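Local coordinates for beta-lactamase (Klebsiella pneumoniae 700603, PDB 6XJ3), which probably hydrolyses beta-lactam antibiotics, oxacillin likely among them, to substituted beta-amino acids as a class D beta-lactamase, and is captured here with avibactam, at residues S18-K23 / D227-E232; I26-E31 / G211-A216; I76-G81 / N90-L95. All coordinates share one frame; numbering follows the deposited sequence.

Contact 1: S18-K23 / D227-E232; sequences SEFQAK and DLFKRE. With NXL ((2S,5R)-1-formyl-5-[(sulfooxy)amino]piperidine-2-carboxamide), chain E.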
loop_
_atom_site.group_PDB
_atom_site.type_symbol
_atom_site.label_atom_id
_atom_site.label_comp_id
_atom_site.label_asym_id
_atom_site.label_seq_id
_atom_site.Cartn_x
_atom_site.Cartn_y
_atom_site.Cartn_z
ATOM N N SER A 18 -11.156 8.557 -16.920
ATOM C CA SER A 18 -12.479 8.953 -17.389
ATOM C C SER A 18 -13.394 7.749 -17.564
ATOM O O SER A 18 -14.606 7.866 -17.352
ATOM C CB SER A 18 -12.364 9.734 -18.698
ATOM O OG SER A 18 -11.775 10.998 -18.463
ATOM N N GLU A 19 -12.838 6.593 -17.944
ATOM C CA GLU A 19 -13.644 5.382 -18.082
ATOM C C GLU A 19 -14.399 5.065 -16.798
ATOM O O GLU A 19 -15.485 4.480 -16.845
ATOM C CB GLU A 19 -12.758 4.197 -18.480
ATOM C CG GLU A 19 -13.515 2.875 -18.649
ATOM C CD GLU A 19 -12.649 1.739 -19.186
ATOM O OE1 GLU A 19 -11.406 1.878 -19.214
ATOM O OE2 GLU A 19 -13.217 0.698 -19.587
ATOM N N PHE A 20 -13.851 5.460 -15.648
ATOM C CA PHE A 20 -14.489 5.231 -14.358
ATOM C C PHE A 20 -14.814 6.537 -13.650
ATOM O O PHE A 20 -15.086 6.532 -12.447
ATOM C CB PHE A 20 -13.611 4.337 -13.479
ATOM C CG PHE A 20 -13.317 3.008 -14.101
ATOM C CD1 PHE A 20 -14.253 1.985 -14.050
ATOM C CD2 PHE A 20 -12.123 2.791 -14.767
ATOM C CE1 PHE A 20 -13.999 0.768 -14.642
ATOM C CE2 PHE A 20 -11.861 1.576 -15.366
ATOM C CZ PHE A 20 -12.802 0.559 -15.303
ATOM N N GLN A 21 -14.793 7.650 -14.383
ATOM C CA GLN A 21 -15.189 8.963 -13.878
ATOM C C GLN A 21 -14.456 9.306 -12.581
ATOM O O GLN A 21 -15.054 9.593 -11.545
ATOM C CB GLN A 21 -16.708 9.038 -13.695
ATOM C CG GLN A 21 -17.498 9.080 -14.999
ATOM C CD GLN A 21 -17.310 10.384 -15.767
ATOM O OE1 GLN A 21 -16.888 11.399 -15.204
ATOM N NE2 GLN A 21 -17.621 10.360 -17.059
ATOM N N ALA A 22 -13.131 9.280 -12.653
ATOM C CA ALA A 22 -12.309 9.543 -11.487
ATOM C C ALA A 22 -11.240 10.573 -11.808
ATOM O O ALA A 22 -10.852 10.757 -12.966
ATOM C CB ALA A 22 -11.648 8.259 -10.961
ATOM N N LYS A 23 -10.775 11.250 -10.763
ATOM C CA LYS A 23 -9.646 12.162 -10.837
ATOM C C LYS A 23 -8.561 11.610 -9.924
ATOM O O LYS A 23 -8.806 11.387 -8.733
ATOM C CB LYS A 23 -10.042 13.580 -10.417
ATOM C CG LYS A 23 -11.207 14.187 -11.209
ATOM C CD LYS A 23 -10.790 14.724 -12.586
ATOM C CE LYS A 23 -9.927 15.979 -12.471
ATOM N NZ LYS A 23 -9.651 16.616 -13.798
ATOM N N ASP A 227 -17.001 4.770 -4.790
ATOM C CA ASP A 227 -15.777 5.021 -5.539
ATOM C C ASP A 227 -14.666 4.020 -5.253
ATOM O O ASP A 227 -13.638 4.057 -5.936
ATOM C CB ASP A 227 -15.250 6.426 -5.235
ATOM C CG ASP A 227 -16.001 7.505 -5.983
ATOM O OD1 ASP A 227 -16.821 7.158 -6.856
ATOM O OD2 ASP A 227 -15.769 8.698 -5.694
ATOM N N LEU A 228 -14.829 3.136 -4.264
ATOM C CA LEU A 228 -13.699 2.313 -3.840
ATOM C C LEU A 228 -13.268 1.342 -4.930
ATOM O O LEU A 228 -12.070 1.073 -5.084
ATOM C CB LEU A 228 -14.042 1.559 -2.553
ATOM C CG LEU A 228 -14.239 2.462 -1.334
ATOM C CD1 LEU A 228 -14.473 1.649 -0.072
ATOM C CD2 LEU A 228 -13.055 3.402 -1.167
ATOM N N PHE A 229 -14.223 0.806 -5.695
ATOM C CA PHE A 229 -13.866 -0.145 -6.743
ATOM C C PHE A 229 -12.979 0.487 -7.807
ATOM O O PHE A 229 -12.246 -0.229 -8.501
ATOM C CB PHE A 229 -15.129 -0.707 -7.391
ATOM C CG PHE A 229 -15.710 0.189 -8.442
ATOM C CD1 PHE A 229 -16.478 1.290 -8.088
ATOM C CD2 PHE A 229 -15.480 -0.059 -9.782
ATOM C CE1 PHE A 229 -17.014 2.117 -9.056
ATOM C CE2 PHE A 229 -16.009 0.773 -10.755
ATOM C CZ PHE A 229 -16.776 1.858 -10.393
ATOM N N LYS A 230 -13.030 1.812 -7.944
ATOM C CA LYS A 230 -12.295 2.501 -8.998
ATOM C C LYS A 230 -10.788 2.395 -8.811
ATOM O O LYS A 230 -10.044 2.477 -9.794
ATOM C CB LYS A 230 -12.717 3.964 -9.041
ATOM C CG LYS A 230 -14.215 4.152 -9.176
ATOM C CD LYS A 230 -14.582 5.604 -9.397
ATOM C CE LYS A 230 -16.074 5.755 -9.648
ATOM N NZ LYS A 230 -16.439 7.184 -9.905
ATOM N N ARG A 231 -10.329 2.225 -7.564
ATOM C CA ARG A 231 -8.901 2.109 -7.297
ATOM C C ARG A 231 -8.301 0.934 -8.058
ATOM O O ARG A 231 -7.327 1.097 -8.802
ATOM C CB ARG A 231 -8.659 1.962 -5.793
ATOM C CG ARG A 231 -9.331 3.042 -4.954
ATOM C CD ARG A 231 -9.260 2.741 -3.461
ATOM N NE ARG A 231 -9.979 1.525 -3.076
ATOM C CZ ARG A 231 -9.991 1.039 -1.835
ATOM N NH1 ARG A 231 -9.333 1.669 -0.876
ATOM N NH2 ARG A 231 -10.652 -0.073 -1.546
ATOM N N GLU A 232 -8.882 -0.259 -7.891
ATOM C CA GLU A 232 -8.403 -1.423 -8.627
ATOM C C GLU A 232 -8.785 -1.348 -10.096
ATOM O O GLU A 232 -8.016 -1.778 -10.960
ATOM C CB GLU A 232 -8.957 -2.712 -8.021
ATOM C CG GLU A 232 -8.450 -3.019 -6.639
ATOM C CD GLU A 232 -8.597 -4.494 -6.277
ATOM O OE1 GLU A 232 -8.669 -5.344 -7.195
ATOM O OE2 GLU A 232 -8.631 -4.805 -5.066
HETATM O OAC NXL E . -7.326 2.549 4.578
HETATM C CAN NXL E . -7.580 1.707 5.424
HETATM N N NXL E . -8.763 1.591 6.067
HETATM C CAJ NXL E . -9.131 0.402 6.842
HETATM C CA NXL E . -9.798 2.629 5.998
HETATM C C NXL E . -10.061 3.289 7.358
HETATM O O NXL E . -9.284 3.154 8.282
HETATM N NAA NXL E . -11.283 4.098 7.533
HETATM C CB NXL E . -11.086 2.033 5.436
HETATM C CAH NXL E . -11.518 0.791 6.201
HETATM C CAO NXL E . -10.396 -0.247 6.253
HETATM N NAK NXL E . -10.170 -0.947 4.967
HETATM O OAL NXL E . -9.584 -0.065 3.984
HETATM S SAR NXL E . -9.280 -0.722 2.591
HETATM O OAD NXL E . -8.740 0.360 1.797
HETATM O OAE NXL E . -10.527 -1.228 2.055
HETATM O OAG NXL E . -8.310 -1.770 2.827
#

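Contact 2: I26-E31 / G211-A216; sequences IVVADE and GSVFFA. With CA (calcium ion), chain G.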
loop_
_atom_site.group_PDB
_atom_site.type_symbol
_atom_site.label_atom_id
_atom_site.label_comp_id
_atom_site.label_asym_id
_atom_site.label_seq_id
_atom_site.Cartn_x
_atom_site.Cartn_y
_atom_site.Cartn_z
ATOM N N ILE A 26 -1.379 8.103 -11.330
ATOM C CA ILE A 26 -0.780 6.781 -11.222
ATOM C C ILE A 26 0.661 6.872 -11.690
ATOM O O ILE A 26 0.975 7.588 -12.648
ATOM C CB ILE A 26 -1.604 5.725 -11.999
ATOM C CG1 ILE A 26 -1.091 4.306 -11.718
ATOM C CG2 ILE A 26 -1.618 6.024 -13.486
ATOM C CD1 ILE A 26 -1.920 3.217 -12.397
ATOM N N VAL A 27 1.541 6.198 -10.954
ATOM C CA VAL A 27 2.923 5.968 -11.346
ATOM C C VAL A 27 3.082 4.477 -11.604
ATOM O O VAL A 27 2.643 3.650 -10.793
ATOM C CB VAL A 27 3.910 6.431 -10.260
ATOM C CG1 VAL A 27 5.337 6.177 -10.710
ATOM C CG2 VAL A 27 3.701 7.905 -9.924
ATOM N N VAL A 28 3.708 4.132 -12.724
ATOM C CA VAL A 28 3.950 2.742 -13.097
ATOM C C VAL A 28 5.423 2.616 -13.452
ATOM O O VAL A 28 5.906 3.316 -14.352
ATOM C CB VAL A 28 3.065 2.307 -14.276
ATOM C CG1 VAL A 28 3.469 0.922 -14.769
ATOM C CG2 VAL A 28 1.589 2.350 -13.885
ATOM N N ALA A 29 6.146 1.756 -12.731
ATOM C CA ALA A 29 7.550 1.475 -13.027
ATOM C C ALA A 29 7.657 0.056 -13.569
ATOM O O ALA A 29 7.530 -0.912 -12.812
ATOM C CB ALA A 29 8.430 1.646 -11.791
ATOM N N ASP A 30 7.924 -0.062 -14.868
ATOM C CA ASP A 30 7.950 -1.344 -15.567
ATOM C C ASP A 30 9.397 -1.809 -15.669
ATOM O O ASP A 30 10.173 -1.266 -16.459
ATOM C CB ASP A 30 7.323 -1.195 -16.952
ATOM C CG ASP A 30 7.093 -2.521 -17.647
ATOM O OD1 ASP A 30 7.702 -3.539 -17.249
ATOM O OD2 ASP A 30 6.287 -2.535 -18.604
ATOM N N GLU A 31 9.764 -2.818 -14.885
ATOM C CA GLU A 31 11.113 -3.368 -14.957
ATOM C C GLU A 31 11.235 -4.559 -15.911
ATOM O O GLU A 31 12.258 -5.249 -15.893
ATOM C CB GLU A 31 11.594 -3.763 -13.558
ATOM C CG GLU A 31 11.669 -2.593 -12.589
ATOM C CD GLU A 31 12.310 -2.960 -11.260
ATOM O OE1 GLU A 31 12.710 -4.130 -11.075
ATOM O OE2 GLU A 31 12.408 -2.071 -10.392
ATOM N N GLY A 211 10.431 -9.663 -15.306
ATOM C CA GLY A 211 10.543 -8.507 -14.427
ATOM C C GLY A 211 9.252 -8.126 -13.719
ATOM O O GLY A 211 8.219 -8.774 -13.913
ATOM N N SER A 212 9.287 -7.073 -12.907
ATOM C CA SER A 212 8.139 -6.658 -12.110
ATOM C C SER A 212 7.646 -5.277 -12.523
ATOM O O SER A 212 8.433 -4.401 -12.902
ATOM C CB SER A 212 8.483 -6.662 -10.620
ATOM O OG SER A 212 8.727 -7.993 -10.178
ATOM N N VAL A 213 6.332 -5.092 -12.429
ATOM C CA VAL A 213 5.664 -3.840 -12.776
ATOM C C VAL A 213 5.063 -3.268 -11.501
ATOM O O VAL A 213 4.103 -3.827 -10.958
ATOM C CB VAL A 213 4.581 -4.047 -13.842
ATOM C CG1 VAL A 213 4.036 -2.688 -14.323
ATOM C CG2 VAL A 213 5.138 -4.871 -15.008
ATOM N N PHE A 214 5.624 -2.147 -11.034
ATOM C CA PHE A 214 5.188 -1.471 -9.820
ATOM C C PHE A 214 4.156 -0.410 -10.161
ATOM O O PHE A 214 4.263 0.264 -11.189
ATOM C CB PHE A 214 6.373 -0.805 -9.111
ATOM C CG PHE A 214 7.433 -1.765 -8.659
ATOM C CD1 PHE A 214 8.384 -2.243 -9.552
ATOM C CD2 PHE A 214 7.489 -2.178 -7.337
ATOM C CE1 PHE A 214 9.367 -3.132 -9.136
ATOM C CE2 PHE A 214 8.465 -3.067 -6.911
ATOM C CZ PHE A 214 9.404 -3.550 -7.815
ATOM N N PHE A 215 3.171 -0.242 -9.283
ATOM C CA PHE A 215 2.161 0.781 -9.485
ATOM C C PHE A 215 1.838 1.448 -8.160
ATOM O O PHE A 215 1.866 0.819 -7.101
ATOM C CB PHE A 215 0.870 0.224 -10.105
ATOM C CG PHE A 215 0.222 -0.863 -9.295
ATOM C CD1 PHE A 215 0.561 -2.191 -9.502
ATOM C CD2 PHE A 215 -0.735 -0.556 -8.338
ATOM C CE1 PHE A 215 -0.032 -3.201 -8.768
ATOM C CE2 PHE A 215 -1.339 -1.564 -7.587
ATOM C CZ PHE A 215 -0.991 -2.886 -7.809
ATOM N N ALA A 216 1.540 2.739 -8.233
ATOM C CA ALA A 216 0.995 3.462 -7.092
ATOM C C ALA A 216 -0.024 4.445 -7.648
ATOM O O ALA A 216 0.334 5.350 -8.409
ATOM C CB ALA A 216 2.095 4.158 -6.292
HETATM CA CA CA G . 14.611 -5.342 -16.111
HETATM O O HOH W 1 12.045 -6.585 -12.113
HETATM O O HOH W 2 14.336 -2.790 -16.252
HETATM O O HOH W 3 15.463 -4.876 -13.700
HETATM O O HOH W 4 13.877 -7.671 -15.346
#

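Contact 3: I76-G81 / N90-L95; sequences IFRWDG and NQDQDL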
loop_
_atom_site.group_PDB
_atom_site.type_symbol
_atom_site.label_atom_id
_atom_site.label_comp_id
_atom_site.label_asym_id
_atom_site.label_seq_id
_atom_site.Cartn_x
_atom_site.Cartn_y
_atom_site.Cartn_z
ATOM N N ILE A 76 -2.134 -15.614 16.953
ATOM C CA ILE A 76 -3.530 -15.213 16.888
ATOM C C ILE A 76 -3.728 -14.033 17.822
ATOM O O ILE A 76 -3.299 -14.073 18.981
ATOM C CB ILE A 76 -4.473 -16.366 17.263
ATOM C CG1 ILE A 76 -4.257 -17.561 16.335
ATOM C CG2 ILE A 76 -5.920 -15.896 17.186
ATOM C CD1 ILE A 76 -4.571 -17.254 14.897
ATOM N N PHE A 77 -4.365 -12.984 17.323
ATOM C CA PHE A 77 -4.695 -11.824 18.136
ATOM C C PHE A 77 -6.161 -11.947 18.519
ATOM O O PHE A 77 -7.039 -11.954 17.650
ATOM C CB PHE A 77 -4.388 -10.532 17.387
ATOM C CG PHE A 77 -2.928 -10.357 17.105
ATOM C CD1 PHE A 77 -2.101 -9.745 18.030
ATOM C CD2 PHE A 77 -2.374 -10.845 15.935
ATOM C CE1 PHE A 77 -0.750 -9.604 17.782
ATOM C CE2 PHE A 77 -1.023 -10.705 15.680
ATOM C CZ PHE A 77 -0.210 -10.086 16.606
ATOM N N ARG A 78 -6.415 -12.097 19.814
ATOM C CA ARG A 78 -7.767 -12.357 20.281
ATOM C C ARG A 78 -8.593 -11.085 20.201
ATOM O O ARG A 78 -8.155 -10.012 20.628
ATOM C CB ARG A 78 -7.754 -12.904 21.707
ATOM C CG ARG A 78 -8.345 -14.312 21.826
ATOM C CD ARG A 78 -8.626 -14.705 23.281
ATOM N NE ARG A 78 -9.690 -13.899 23.882
ATOM C CZ ARG A 78 -10.949 -14.305 24.045
ATOM N NH1 ARG A 78 -11.315 -15.522 23.656
ATOM N NH2 ARG A 78 -11.842 -13.493 24.601
ATOM N N TRP A 79 -9.782 -11.215 19.628
ATOM C CA TRP A 79 -10.697 -10.098 19.463
ATOM C C TRP A 79 -11.379 -9.791 20.792
ATOM O O TRP A 79 -11.736 -10.702 21.542
ATOM C CB TRP A 79 -11.709 -10.457 18.374
ATOM C CG TRP A 79 -12.894 -9.572 18.245
ATOM C CD1 TRP A 79 -12.905 -8.223 18.036
ATOM C CD2 TRP A 79 -14.257 -9.993 18.252
ATOM N NE1 TRP A 79 -14.202 -7.775 17.943
ATOM C CE2 TRP A 79 -15.049 -8.845 18.069
ATOM C CE3 TRP A 79 -14.886 -11.231 18.412
ATOM C CZ2 TRP A 79 -16.436 -8.899 18.043
ATOM C CZ3 TRP A 79 -16.259 -11.285 18.380
ATOM C CH2 TRP A 79 -17.021 -10.124 18.210
ATOM N N ASP A 80 -11.539 -8.500 21.095
ATOM C CA ASP A 80 -12.075 -8.109 22.398
ATOM C C ASP A 80 -13.598 -8.182 22.477
ATOM O O ASP A 80 -14.168 -7.748 23.484
ATOM C CB ASP A 80 -11.596 -6.701 22.777
ATOM C CG ASP A 80 -12.063 -5.631 21.802
ATOM O OD1 ASP A 80 -12.924 -5.917 20.940
ATOM O OD2 ASP A 80 -11.556 -4.490 21.896
ATOM N N GLY A 81 -14.270 -8.700 21.452
ATOM C CA GLY A 81 -15.710 -8.861 21.479
ATOM C C GLY A 81 -16.530 -7.640 21.108
ATOM O O GLY A 81 -17.764 -7.723 21.131
ATOM N N ASN A 90 -14.536 -8.363 13.052
ATOM C CA ASN A 90 -15.142 -8.744 14.322
ATOM C C ASN A 90 -14.954 -10.240 14.575
ATOM O O ASN A 90 -15.903 -11.023 14.630
ATOM C CB ASN A 90 -16.616 -8.342 14.329
ATOM C CG ASN A 90 -16.817 -6.835 14.193
ATOM O OD1 ASN A 90 -16.021 -6.040 14.693
ATOM N ND2 ASN A 90 -17.885 -6.440 13.509
ATOM N N GLN A 91 -13.685 -10.620 14.723
ATOM C CA GLN A 91 -13.278 -12.010 14.917
ATOM C C GLN A 91 -11.780 -12.041 15.186
ATOM O O GLN A 91 -11.063 -11.074 14.908
ATOM C CB GLN A 91 -13.617 -12.879 13.704
ATOM C CG GLN A 91 -12.877 -12.474 12.447
ATOM C CD GLN A 91 -13.563 -12.957 11.197
ATOM O OE1 GLN A 91 -14.769 -13.189 11.195
ATOM N NE2 GLN A 91 -12.803 -13.102 10.119
ATOM N N ASP A 92 -11.316 -13.163 15.733
ATOM C CA ASP A 92 -9.890 -13.326 15.968
ATOM C C ASP A 92 -9.116 -13.148 14.664
ATOM O O ASP A 92 -9.616 -13.440 13.575
ATOM C CB ASP A 92 -9.609 -14.694 16.581
ATOM C CG ASP A 92 -9.936 -14.748 18.067
ATOM O OD1 ASP A 92 -10.299 -13.700 18.647
ATOM O OD2 ASP A 92 -9.821 -15.840 18.655
ATOM N N GLN A 93 -7.897 -12.631 14.778
ATOM C CA GLN A 93 -7.108 -12.251 13.619
ATOM C C GLN A 93 -5.727 -12.891 13.660
ATOM O O GLN A 93 -5.153 -13.098 14.733
ATOM C CB GLN A 93 -6.954 -10.732 13.551
ATOM C CG GLN A 93 -8.257 -9.994 13.572
ATOM C CD GLN A 93 -8.891 -9.915 12.217
ATOM O OE1 GLN A 93 -8.201 -9.780 11.208
ATOM N NE2 GLN A 93 -10.217 -9.986 12.178
ATOM N N ASP A 94 -5.201 -13.210 12.477
ATOM C CA ASP A 94 -3.770 -13.412 12.281
ATOM C C ASP A 94 -3.278 -12.358 11.294
ATOM O O ASP A 94 -4.053 -11.529 10.813
ATOM C CB ASP A 94 -3.447 -14.849 11.837
ATOM C CG ASP A 94 -4.274 -15.328 10.641
ATOM O OD1 ASP A 94 -4.766 -14.503 9.844
ATOM O OD2 ASP A 94 -4.415 -16.562 10.500
ATOM N N LEU A 95 -1.969 -12.353 11.019
ATOM C CA LEU A 95 -1.435 -11.313 10.142
ATOM C C LEU A 95 -2.115 -11.340 8.784
ATOM O O LEU A 95 -2.442 -10.285 8.232
ATOM C CB LEU A 95 0.082 -11.448 9.980
ATOM C CG LEU A 95 0.977 -10.907 11.105
ATOM C CD1 LEU A 95 2.464 -11.139 10.791
ATOM C CD2 LEU A 95 0.712 -9.433 11.374
#

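Contact 1: S18-K23 / D227-E232
K230 reaches across to the turn that ends helix 14-19 and lays its chain against the backbone of F20. Its CG is anti to the carbonyl carbon (chi1 -54°), and every later torsion is extended. This straight arm carries the ammonium group to two carbonyls. NZ lies 3.0 Å from F20 O and 3.2 Å from Q21 O, both weak hydrogen bonds. CD and CE run close beside the same F20 carbonyl. The third partner is D227, three residues earlier: NZ to D227 OD1 is 3.1 Å, a salt bridge whose hydrogen bond is weak. D227 OD2 is taken by the backbone N of N223.

The helix ends in a Schellman motif, consistent with the two carbonyls lying near each other. Q21, with positive phi, is its C-prime residue, and its N bonds to S18 O. A22 then turns its CB toward K230 CD, 4.3 Å away.

F20 and F229 meet obliquely, with F20 CD1 3.9 Å from F229 CE2. F229 holds CG between its own N and carbonyl carbon (chi1 82°), and K230 CG lies over one face of its ring, near the rim. The F20 ring also packs on A233 and I234 of helix 229-241.

R231, next in sequence, faces the other way, to the avibactam sulfate. NH1 bonds to the sulfate oxygen OAD at 3.0 Å, in the guanidinium plane. L228 CD2 covers one guanidinium face, and NE bonds to L228 O.

The buried K230 ammonium is probably stabilised by the two carbonyls at the helix end and by the D227 carboxylate.

Contact 2: I26-E31 / G211-A216
V27 and A216 open a ladder of backbone hydrogen bonds between two antiparallel strands, their axes 168° apart. V27 with A216 and A29 with F214 are hydrogen-bonded pairs, each with two bonds. E31 N to S212 O, 2.9 Å, adds a fifth. Between them, CA-H...O contacts fill in, such as V28 CA to F214 O at 3.1 Å.

Apolar contacts lie on both faces. V28 CG1 meets V213 CG1 at 3.7 Å on the face that packs against helix 229-241. On the other face A29 CB touches F214 CB at 4.2 Å, and helix 150-161 covers F214 and V27.

E31 packs its carboxylate obliquely on the F214 ring, OE2 lying 3.5 Å from F214 CE1. Its extended chain, with CG anti to the carbonyl carbon (chi1 -61°), brings it there. The carboxylate and ring planes are 49° apart.

Among the polar contacts, R158 forms a salt bridge with E31 OE2 and R162 with OE1. A water bridges E31 OE1 and S212 N.

E31 O binds calcium at 2.4 Å, with three waters and Q33 O. The metal thus sits at the end of an inner strand of the central, mainly antiparallel sheet of the penicillin-binding transpeptidase-like fold.

Contact 3: I76-G81 / N90-L95
W79 lies flat over the backbone of N90 and Q91. N90 CA sits over the five-membered ring, 4.0 Å from its centroid and 23° off the normal, a CH-pi contact. N90 C stands 3.7 Å above the indole plane, over its centre. G81 N covers the opposite face, so the indole is sandwiched between two backbones. W79 takes chi1 168°, its CG anti to N, and this carries the ring across to the 90-95 segment. Its NE1 bonds to V82 O, which fixes the rotation of the ring, while N90 turns OD1 to R84 N.

D92 uses its carboxylate on the backbone of W79. Its OD1 accepts W79 N at 2.7 Å, nearly straight at 172° and close to the line of the C-O bond. R78 lies alongside, touching through its aliphatic part, with CG 3.8 Å from D92 OD2. The charges do not meet: R78 NH1 is 5.2 Å from D92 OD2.

Past D92, F77 and Q93 form a single antiparallel bridge, a hydrogen-bonded pair, within the loop that joins helix 57-67 to helix 95-101. F77 N to Q93 O is 2.7 Å, and the return bond is Q93 N to F77 O. The F77 ring presents its edge to Q93 O and meets F110 edge-to-face.

I76 crosses D92 at about a right angle, CG2 to D92 CB being 3.9 Å. The I76 and D94 side chains lie side by side and point the same way, with I76 CD1 beside D94 CB. D94 is the N-cap of helix 95-101, and its OD1 accepts S97 N.

Contacts 1 and 2 are neighbours in sequence: helix 14-19 runs on into strand 24-30, and strand 211-220 leads to helix 229-241. Their centres are 19 Å apart. Contact 2 is nested within the chain loop closed by contact 1, and contact 3 within both. Contact 3 stands apart, its centre 32 Å from that of contact 1 and 34 Å from that of contact 2, on the opposite side of the chain's centre from contact 2. Segment 227-232, not 18-23, reaches the avibactam pocket, which also holds S54, the predicted acyl-ester serine. The side chain of F215 is about 12 Å from avibactam. The side chain of Q93 in contact 3 is about 11 Å from the bound avibactam.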